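Local coordinates for protein phosphatidylinositide phosphatase SAC2 (Homo sapiens, PDB 4XUU) that dephosphorylates mainly phosphatidylinositol 4-phosphate, with a probable role in endocytic recycling, and is represented here by its homodimer-forming, pleckstrin-homology-like hSac2 domain, at residues A[30-35]-A[133-138]; A[56-61]-A[101-106]; A[77-82]-A[144-149]. All blocks are in the same frame, centred on the assembly; numbering follows the deposited sequence.

Interactions 1 and 2 lie in the core of one pleckstrin-homology-like domain, while interaction 3 sits at its edge, only partly buried. Interactions 1 and 3 both use helix 129-145, the first in mid-helix against strand 26-34, the other where the helix ends; their centres are about 17 Å apart. Interaction 2 instead joins strands 57-63 and 99-107 across the interior, and touches both others: Met101 packs on Ile135 and Ala136 of interaction 1, and Tyr58 meets Leu81 of interaction 3, next to the pairing of strands 81-88 and 99-107. Chemistry follows place: an indole under aliphatic carbon in 1, tyrosines and leucine in 2, a selenomethionine side chain and a carboxylate beside a helix end and a tight turn in 3.

Interaction 1 (A[30-35]-A[133-138]); sequences WALIDC and QCIAEM
Trp30 and Ile135 face each other where strand 26-34 passes helix 129-145, the short segment axes coming within 11.5 Å and running at 124° to each other. This is the pleckstrin-homology arrangement, in which a C-terminal helix packs against the open end of a strongly bent sheet. Trp30 CG stands beside its backbone N (chi1 -53°), which brings the indole in under the helix. Ile135 lies over one face: its CG1 is 3.6 Å from the centroid of the five-membered ring and almost exactly on the normal, a CH-pi contact. Ile135 CD1 lies over the CG corner of the ring, toward CB, and meets Leu32 CD2 tip to tip at 3.9 Å. CG2 reaches the benzene half at CE3, so all three outer carbons of Ile135 touch the indole. With a leucine in place of Trp30, Ile135 would probably lose the flat surface it lies on, and Met138, a selenomethionine here, its aromatic neighbour. The same ring also serves the homodimer: it meets Trp30 of the second subunit, whose Met138 packs on it as well, and Cys134 forms a disulfide with Cys134 of that chain. Met138 makes a Met-aromatic contact from the ring's edge, with SE 3.9 Å from both CZ2 and CH2 of Trp30.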
loop_
_atom_site.group_PDB
_atom_site.type_symbol
_atom_site.label_atom_id
_atom_site.label_comp_id
_atom_site.label_asym_id
_atom_site.label_seq_id
_atom_site.Cartn_x
_atom_site.Cartn_y
_atom_site.Cartn_z
ATOM N N TRP A 30 -16.629 -11.019 -0.948
ATOM C CA TRP A 30 -16.085 -10.799 0.398
ATOM C C TRP A 30 -17.188 -10.671 1.441
ATOM O O TRP A 30 -18.231 -10.060 1.188
ATOM C CB TRP A 30 -15.208 -9.538 0.429
ATOM C CG TRP A 30 -14.140 -9.518 -0.618
ATOM C CD1 TRP A 30 -12.845 -9.920 -0.471
ATOM C CD2 TRP A 30 -14.272 -9.076 -1.978
ATOM N NE1 TRP A 30 -12.163 -9.756 -1.654
ATOM C CE2 TRP A 30 -13.014 -9.242 -2.594
ATOM C CE3 TRP A 30 -15.334 -8.555 -2.733
ATOM C CZ2 TRP A 30 -12.786 -8.911 -3.930
ATOM C CZ3 TRP A 30 -15.112 -8.226 -4.064
ATOM C CH2 TRP A 30 -13.845 -8.404 -4.649
ATOM N N ALA A 31 -16.952 -11.253 2.609
ATOM C CA ALA A 31 -17.831 -11.075 3.755
ATOM C C ALA A 31 -17.419 -9.804 4.473
ATOM O O ALA A 31 -16.244 -9.625 4.797
ATOM C CB ALA A 31 -17.738 -12.266 4.690
ATOM N N LEU A 32 -18.383 -8.917 4.707
ATOM C CA LEU A 32 -18.115 -7.641 5.369
ATOM C C LEU A 32 -19.182 -7.291 6.409
ATOM O O LEU A 32 -20.121 -8.056 6.642
ATOM C CB LEU A 32 -17.970 -6.509 4.338
ATOM C CG LEU A 32 -16.893 -6.625 3.245
ATOM C CD1 LEU A 32 -17.138 -5.616 2.139
ATOM C CD2 LEU A 32 -15.478 -6.475 3.803
ATOM N N ILE A 33 -19.010 -6.133 7.040
ATOM C CA ILE A 33 -19.926 -5.634 8.054
ATOM C C ILE A 33 -20.295 -4.196 7.713
ATOM O O ILE A 33 -19.446 -3.429 7.264
ATOM C CB ILE A 33 -19.290 -5.715 9.468
ATOM C CG1 ILE A 33 -19.042 -7.176 9.858
ATOM C CG2 ILE A 33 -20.168 -5.026 10.522
ATOM C CD1 ILE A 33 -18.091 -7.349 11.027
ATOM N N ASP A 34 -21.568 -3.853 7.909
ATOM C CA ASP A 34 -22.068 -2.488 7.752
ATOM C C ASP A 34 -21.411 -1.581 8.789
ATOM O O ASP A 34 -21.432 -1.872 9.982
ATOM C CB ASP A 34 -23.593 -2.474 7.911
ATOM C CG ASP A 34 -24.218 -1.107 7.631
ATOM O OD1 ASP A 34 -23.597 -0.255 6.965
ATOM O OD2 ASP A 34 -25.363 -0.891 8.073
ATOM N N CYS A 35 -20.825 -0.486 8.318
ATOM C CA CYS A 35 -20.030 0.403 9.164
ATOM C C CYS A 35 -20.791 1.651 9.628
ATOM O O CYS A 35 -20.480 2.208 10.682
ATOM C CB CYS A 35 -18.720 0.783 8.459
ATOM S SG CYS A 35 -17.813 2.140 9.232
ATOM N N GLN A 133 -8.352 -1.804 1.116
ATOM C CA GLN A 133 -7.575 -1.296 -0.017
ATOM C C GLN A 133 -7.525 -2.343 -1.133
ATOM O O GLN A 133 -7.607 -2.006 -2.314
ATOM C CB GLN A 133 -6.163 -0.880 0.423
ATOM C CG GLN A 133 -5.303 -0.216 -0.667
ATOM C CD GLN A 133 -5.859 1.120 -1.173
ATOM O OE1 GLN A 133 -6.337 1.952 -0.396
ATOM N NE2 GLN A 133 -5.781 1.331 -2.485
ATOM N N CYS A 134 -7.422 -3.609 -0.737
ATOM C CA CYS A 134 -7.415 -4.736 -1.666
ATOM C C CYS A 134 -8.717 -4.870 -2.436
ATOM O O CYS A 134 -8.700 -5.030 -3.662
ATOM C CB CYS A 134 -7.095 -6.034 -0.925
ATOM S SG CYS A 134 -5.344 -6.156 -0.512
ATOM N N ILE A 135 -9.837 -4.801 -1.719
ATOM C CA ILE A 135 -11.158 -4.886 -2.340
ATOM C C ILE A 135 -11.378 -3.728 -3.330
ATOM O O ILE A 135 -11.795 -3.954 -4.465
ATOM C CB ILE A 135 -12.299 -4.952 -1.276
ATOM C CG1 ILE A 135 -12.188 -6.247 -0.456
ATOM C CG2 ILE A 135 -13.672 -4.841 -1.937
ATOM C CD1 ILE A 135 -13.016 -6.250 0.817
ATOM N N ALA A 136 -11.069 -2.505 -2.892
ATOM C CA ALA A 136 -11.171 -1.307 -3.731
ATOM C C ALA A 136 -10.343 -1.441 -5.001
ATOM O O ALA A 136 -10.774 -1.036 -6.079
ATOM C CB ALA A 136 -10.751 -0.069 -2.951
ATOM N N GLU A 137 -9.157 -2.023 -4.864
ATOM C CA GLU A 137 -8.289 -2.246 -6.009
ATOM C C GLU A 137 -8.887 -3.198 -7.044
ATOM O O GLU A 137 -8.771 -2.947 -8.241
ATOM C CB GLU A 137 -6.882 -2.653 -5.561
ATOM C CG GLU A 137 -6.024 -1.425 -5.288
ATOM C CD GLU A 137 -4.764 -1.700 -4.496
ATOM O OE1 GLU A 137 -4.366 -0.800 -3.724
ATOM O OE2 GLU A 137 -4.159 -2.790 -4.642
HETATM N N MSE A 138 -9.559 -4.259 -6.599
HETATM C CA MSE A 138 -10.201 -5.162 -7.548
HETATM C C MSE A 138 -11.417 -4.535 -8.230
HETATM O O MSE A 138 -11.655 -4.772 -9.411
HETATM C CB MSE A 138 -10.555 -6.517 -6.936
HETATM C CG MSE A 138 -10.620 -7.593 -8.023
HETATM SE SE MSE A 138 -11.289 -9.323 -7.472
HETATM C CE MSE A 138 -9.678 -9.949 -6.561
#

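Interaction 2 (A[56-61]-A[101-106]); sequences SAYYVA and MRLHYR
Tyr58, on strand 57-63, reaches across the interior to Leu103 and Tyr105 on strand 99-107. The two strands belong to opposite halves of the pleckstrin-homology fold, so they share no backbone hydrogen bonds and meet through side chains alone. Tyr58 CG sits between its own backbone N and carbonyl carbon (chi1 68°), and the ring is thereby carried straight over toward the other strand. Leu103 comes the other way, and the two side chains slide past one another; Leu103 CD1 lies 4.1 Å from Tyr58 CE2, at an oblique approach to the ring. Further out, the phenol crosses Tyr105 at about a right angle. Tyr105 has nearly the same first torsion (chi1 70°), but it is turned across the line of Tyr58, and its own hydroxyl is hydrogen-bonded to His165 and Gln74. Its ring also lies close to parallel with that of His115. Helix 129-145 closes in on Leu103 through Leu139, and Leu76 and Leu81 pack on Tyr58. Across this contact the hydroxyl end of Tyr58 meets carbon: Tyr58 OH lies 3.3 Å from Tyr105 CB and 3.8 Å from Tyr105 CG.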
loop_
_atom_site.group_PDB
_atom_site.type_symbol
_atom_site.label_atom_id
_atom_site.label_comp_id
_atom_site.label_asym_id
_atom_site.label_seq_id
_atom_site.Cartn_x
_atom_site.Cartn_y
_atom_site.Cartn_z
ATOM N N SER A 56 -19.114 -7.027 -14.769
ATOM C CA SER A 56 -19.921 -5.881 -15.178
ATOM C C SER A 56 -20.741 -5.238 -14.055
ATOM O O SER A 56 -21.315 -4.168 -14.242
ATOM C CB SER A 56 -20.853 -6.296 -16.306
ATOM O OG SER A 56 -21.850 -7.178 -15.827
ATOM N N ALA A 57 -20.790 -5.887 -12.894
ATOM C CA ALA A 57 -21.615 -5.419 -11.788
ATOM C C ALA A 57 -21.055 -5.841 -10.440
ATOM O O ALA A 57 -20.269 -6.783 -10.346
ATOM C CB ALA A 57 -23.035 -5.938 -11.943
ATOM N N TYR A 58 -21.456 -5.130 -9.394
ATOM C CA TYR A 58 -21.207 -5.588 -8.038
ATOM C C TYR A 58 -22.533 -5.748 -7.312
ATOM O O TYR A 58 -23.529 -5.109 -7.674
ATOM C CB TYR A 58 -20.233 -4.668 -7.289
ATOM C CG TYR A 58 -20.750 -3.286 -6.968
ATOM C CD1 TYR A 58 -20.936 -2.338 -7.980
ATOM C CD2 TYR A 58 -21.035 -2.918 -5.651
ATOM C CE1 TYR A 58 -21.404 -1.059 -7.690
ATOM C CE2 TYR A 58 -21.498 -1.642 -5.346
ATOM C CZ TYR A 58 -21.684 -0.719 -6.375
ATOM O OH TYR A 58 -22.150 0.541 -6.096
ATOM N N TYR A 59 -22.542 -6.629 -6.315
ATOM C CA TYR A 59 -23.760 -7.025 -5.620
ATOM C C TYR A 59 -23.585 -6.805 -4.129
ATOM O O TYR A 59 -22.583 -7.240 -3.548
ATOM C CB TYR A 59 -24.066 -8.501 -5.890
ATOM C CG TYR A 59 -24.300 -8.821 -7.351
ATOM C CD1 TYR A 59 -23.235 -8.895 -8.256
ATOM C CD2 TYR A 59 -25.582 -9.045 -7.826
ATOM C CE1 TYR A 59 -23.454 -9.173 -9.599
ATOM C CE2 TYR A 59 -25.810 -9.339 -9.158
ATOM C CZ TYR A 59 -24.749 -9.396 -10.043
ATOM O OH TYR A 59 -24.999 -9.678 -11.368
ATOM N N VAL A 60 -24.548 -6.118 -3.518
ATOM C CA VAL A 60 -24.511 -5.864 -2.084
ATOM C C VAL A 60 -25.750 -6.440 -1.409
ATOM O O VAL A 60 -26.880 -6.078 -1.746
ATOM C CB VAL A 60 -24.377 -4.358 -1.755
ATOM C CG1 VAL A 60 -24.124 -4.163 -0.270
ATOM C CG2 VAL A 60 -23.258 -3.712 -2.571
ATOM N N ALA A 61 -25.519 -7.341 -0.459
ATOM C CA ALA A 61 -26.593 -7.988 0.281
ATOM C C ALA A 61 -26.414 -7.790 1.780
ATOM O O ALA A 61 -25.390 -8.181 2.343
ATOM C CB ALA A 61 -26.651 -9.467 -0.059
HETATM N N MSE A 101 -14.782 1.541 4.330
HETATM C CA MSE A 101 -14.759 1.718 2.894
HETATM C C MSE A 101 -16.128 2.194 2.430
HETATM O O MSE A 101 -17.145 1.544 2.690
HETATM C CB MSE A 101 -14.413 0.397 2.224
HETATM C CG MSE A 101 -14.221 0.492 0.731
HETATM SE SE MSE A 101 -14.044 -1.281 -0.031
HETATM C CE MSE A 101 -13.966 -0.805 -1.885
ATOM N N ARG A 102 -16.143 3.325 1.740
ATOM C CA ARG A 102 -17.379 3.933 1.287
ATOM C C ARG A 102 -17.499 3.879 -0.238
ATOM O O ARG A 102 -16.674 4.443 -0.957
ATOM C CB ARG A 102 -17.453 5.368 1.803
ATOM C CG ARG A 102 -18.773 6.056 1.588
ATOM C CD ARG A 102 -18.907 7.227 2.531
ATOM N NE ARG A 102 -19.427 6.815 3.832
ATOM C CZ ARG A 102 -19.557 7.622 4.883
ATOM N NH1 ARG A 102 -19.195 8.899 4.807
ATOM N NH2 ARG A 102 -20.047 7.146 6.020
ATOM N N LEU A 103 -18.530 3.187 -0.712
ATOM C CA LEU A 103 -18.791 3.013 -2.137
ATOM C C LEU A 103 -19.917 3.938 -2.578
ATOM O O LEU A 103 -21.086 3.686 -2.278
ATOM C CB LEU A 103 -19.177 1.558 -2.442
ATOM C CG LEU A 103 -18.316 0.403 -1.912
ATOM C CD1 LEU A 103 -18.997 -0.932 -2.163
ATOM C CD2 LEU A 103 -16.937 0.411 -2.531
ATOM N N HIS A 104 -19.562 5.008 -3.284
ATOM C CA HIS A 104 -20.542 5.980 -3.768
ATOM C C HIS A 104 -21.106 5.532 -5.111
ATOM O O HIS A 104 -20.362 5.331 -6.067
ATOM C CB HIS A 104 -19.909 7.368 -3.902
ATOM C CG HIS A 104 -19.399 7.934 -2.612
ATOM N ND1 HIS A 104 -20.089 8.886 -1.892
ATOM C CD2 HIS A 104 -18.264 7.687 -1.918
ATOM C CE1 HIS A 104 -19.403 9.197 -0.806
ATOM N NE2 HIS A 104 -18.290 8.485 -0.799
ATOM N N TYR A 105 -22.422 5.375 -5.180
ATOM C CA TYR A 105 -23.062 4.948 -6.419
ATOM C C TYR A 105 -24.170 5.887 -6.889
ATOM O O TYR A 105 -24.806 6.585 -6.088
ATOM C CB TYR A 105 -23.557 3.498 -6.319
ATOM C CG TYR A 105 -24.745 3.254 -5.407
ATOM C CD1 TYR A 105 -24.564 2.967 -4.053
ATOM C CD2 TYR A 105 -26.049 3.278 -5.908
ATOM C CE1 TYR A 105 -25.652 2.727 -3.214
ATOM C CE2 TYR A 105 -27.144 3.038 -5.082
ATOM C CZ TYR A 105 -26.938 2.763 -3.737
ATOM O OH TYR A 105 -28.017 2.530 -2.918
ATOM N N ARG A 106 -24.379 5.903 -8.201
ATOM C CA ARG A 106 -25.414 6.714 -8.813
ATOM C C ARG A 106 -26.667 5.864 -8.995
ATOM O O ARG A 106 -26.596 4.729 -9.478
ATOM C CB ARG A 106 -24.926 7.277 -10.148
ATOM C CG ARG A 106 -25.811 8.368 -10.719
ATOM C CD ARG A 106 -25.146 9.061 -11.894
ATOM N NE ARG A 106 -24.194 10.087 -11.468
ATOM C CZ ARG A 106 -24.454 11.393 -11.449
ATOM N NH1 ARG A 106 -25.639 11.851 -11.833
ATOM N NH2 ARG A 106 -23.522 12.247 -11.047
#

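Interaction 3 (A[77-82]-A[144-149]); sequences SLENLE and QAMGSD
The carbonyl O of Leu78, whose side chain meets Met146, is gripped twice: Leu81 N bonds to it at 3.2 Å, and NZ of Lys143, near the end of helix 129-145, bonds to it as well. Lys143 NZ also takes the carbonyl O of Leu81, so one ammonium group ties the connection between strands 70-77 and 81-88 of the pleckstrin-homology-like domain to the helix end. The helix itself finishes in a Schellman motif. There Gly147 leaves helical geometry with a positive phi of 115°, and Gly147 N bonds back to Gln144 O at 3.2 Å. On the facing side the chain turns tightly, Asn80 N bonding to Ser77 O, while Ser77 OG weakly receives Glu79 N in an ST turn. This edge of the domain is also met by the third subunit: Asp149 OD2 accepts a hydrogen bond from Lys156 N of that chain. Between the two turns runs the side chain of Met146, a selenomethionine here. Its CG stands between the backbone N and the carbonyl carbon (chi1 88°), which turns the chain out from the helix end to cross over Leu78. Met146 SE rests on Leu78 CB at 3.6 Å and lies 4.1 Å from Leu78 CD1. Leu78 in turn packs on Tyr58 and Thr142, so the selenium sits at the outer margin of the buried core. A bend at the last torsion (chi3 -63°) then carries the methyl toward Glu79. Glu79 is exposed and brings its carboxylate round to the methyl, with Glu79 OE1 3.4 Å from Met146 CE.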
loop_
_atom_site.group_PDB
_atom_site.type_symbol
_atom_site.label_atom_id
_atom_site.label_comp_id
_atom_site.label_asym_id
_atom_site.label_seq_id
_atom_site.Cartn_x
_atom_site.Cartn_y
_atom_site.Cartn_z
ATOM N N SER A 77 -24.681 -1.845 -11.510
ATOM C CA SER A 77 -23.758 -1.798 -12.633
ATOM C C SER A 77 -22.495 -1.059 -12.216
ATOM O O SER A 77 -22.557 -0.117 -11.419
ATOM C CB SER A 77 -24.405 -1.098 -13.825
ATOM O OG SER A 77 -23.507 -1.037 -14.920
ATOM N N LEU A 78 -21.354 -1.494 -12.745
ATOM C CA LEU A 78 -20.081 -0.852 -12.431
ATOM C C LEU A 78 -19.976 0.562 -13.008
ATOM O O LEU A 78 -19.239 1.393 -12.478
ATOM C CB LEU A 78 -18.897 -1.723 -12.859
ATOM C CG LEU A 78 -18.567 -2.936 -11.972
ATOM C CD1 LEU A 78 -17.606 -3.868 -12.686
ATOM C CD2 LEU A 78 -17.996 -2.527 -10.623
ATOM N N GLU A 79 -20.718 0.835 -14.084
ATOM C CA GLU A 79 -20.786 2.184 -14.650
ATOM C C GLU A 79 -21.230 3.219 -13.622
ATOM O O GLU A 79 -20.794 4.371 -13.668
ATOM C CB GLU A 79 -21.740 2.245 -15.843
ATOM C CG GLU A 79 -21.110 1.914 -17.182
ATOM C CD GLU A 79 -21.435 0.506 -17.649
ATOM O OE1 GLU A 79 -21.450 -0.422 -16.808
ATOM O OE2 GLU A 79 -21.677 0.330 -18.863
ATOM N N ASN A 80 -22.097 2.796 -12.702
ATOM C CA ASN A 80 -22.705 3.692 -11.723
ATOM C C ASN A 80 -21.909 3.863 -10.433
ATOM O O ASN A 80 -22.244 4.720 -9.611
ATOM C CB ASN A 80 -24.136 3.248 -11.405
ATOM C CG ASN A 80 -25.078 3.417 -12.584
ATOM O OD1 ASN A 80 -25.973 2.602 -12.787
ATOM N ND2 ASN A 80 -24.879 4.475 -13.365
ATOM N N LEU A 81 -20.870 3.048 -10.255
ATOM C CA LEU A 81 -19.960 3.189 -9.120
ATOM C C LEU A 81 -19.021 4.369 -9.360
ATOM O O LEU A 81 -18.092 4.273 -10.158
ATOM C CB LEU A 81 -19.168 1.894 -8.892
ATOM C CG LEU A 81 -18.240 1.819 -7.667
ATOM C CD1 LEU A 81 -18.983 2.121 -6.372
ATOM C CD2 LEU A 81 -17.569 0.467 -7.592
ATOM N N GLU A 82 -19.271 5.475 -8.661
ATOM C CA GLU A 82 -18.585 6.749 -8.914
ATOM C C GLU A 82 -17.157 6.792 -8.379
ATOM O O GLU A 82 -16.228 7.143 -9.106
ATOM C CB GLU A 82 -19.371 7.924 -8.323
ATOM C CG GLU A 82 -20.821 8.042 -8.779
ATOM C CD GLU A 82 -21.551 9.204 -8.111
ATOM O OE1 GLU A 82 -21.152 9.602 -6.989
ATOM O OE2 GLU A 82 -22.524 9.723 -8.706
ATOM N N GLN A 144 -11.839 -0.503 -14.846
ATOM C CA GLN A 144 -10.860 -0.056 -15.832
ATOM C C GLN A 144 -10.811 -0.980 -17.049
ATOM O O GLN A 144 -10.560 -0.527 -18.165
ATOM C CB GLN A 144 -9.475 0.077 -15.199
ATOM C CG GLN A 144 -9.318 1.320 -14.325
ATOM C CD GLN A 144 -7.948 1.440 -13.666
ATOM O OE1 GLN A 144 -7.667 2.429 -12.988
ATOM N NE2 GLN A 144 -7.094 0.438 -13.860
ATOM N N ALA A 145 -11.065 -2.268 -16.825
ATOM C CA ALA A 145 -11.115 -3.256 -17.900
ATOM C C ALA A 145 -12.272 -3.009 -18.868
ATOM O O ALA A 145 -12.160 -3.295 -20.062
ATOM C CB ALA A 145 -11.196 -4.661 -17.325
HETATM N N MSE A 146 -13.377 -2.475 -18.356
HETATM C CA MSE A 146 -14.534 -2.188 -19.196
HETATM C C MSE A 146 -14.474 -0.793 -19.836
HETATM O O MSE A 146 -15.388 -0.393 -20.560
HETATM C CB MSE A 146 -15.845 -2.433 -18.437
HETATM C CG MSE A 146 -16.375 -1.258 -17.652
HETATM SE SE MSE A 146 -17.539 -1.835 -16.207
HETATM C CE MSE A 146 -18.967 -2.658 -17.225
ATOM N N GLY A 147 -13.386 -0.068 -19.577
ATOM C CA GLY A 147 -13.106 1.179 -20.285
ATOM C C GLY A 147 -13.112 2.459 -19.472
ATOM O O GLY A 147 -12.589 3.476 -19.920
ATOM N N SER A 148 -13.698 2.422 -18.281
ATOM C CA SER A 148 -13.828 3.626 -17.469
ATOM C C SER A 148 -12.747 3.709 -16.390
ATOM O O SER A 148 -11.730 3.015 -16.464
ATOM C CB SER A 148 -15.226 3.699 -16.855
ATOM O OG SER A 148 -15.527 5.024 -16.462
ATOM N N ASP A 149 -12.958 4.573 -15.402
ATOM C CA ASP A 149 -12.029 4.705 -14.291
ATOM C C ASP A 149 -12.771 4.750 -12.955
ATOM O O ASP A 149 -13.982 4.975 -12.910
ATOM C CB ASP A 149 -11.145 5.943 -14.471
ATOM C CG ASP A 149 -9.792 5.806 -13.783
ATOM O OD1 ASP A 149 -9.543 4.787 -13.101
ATOM O OD2 ASP A 149 -8.965 6.727 -13.926
#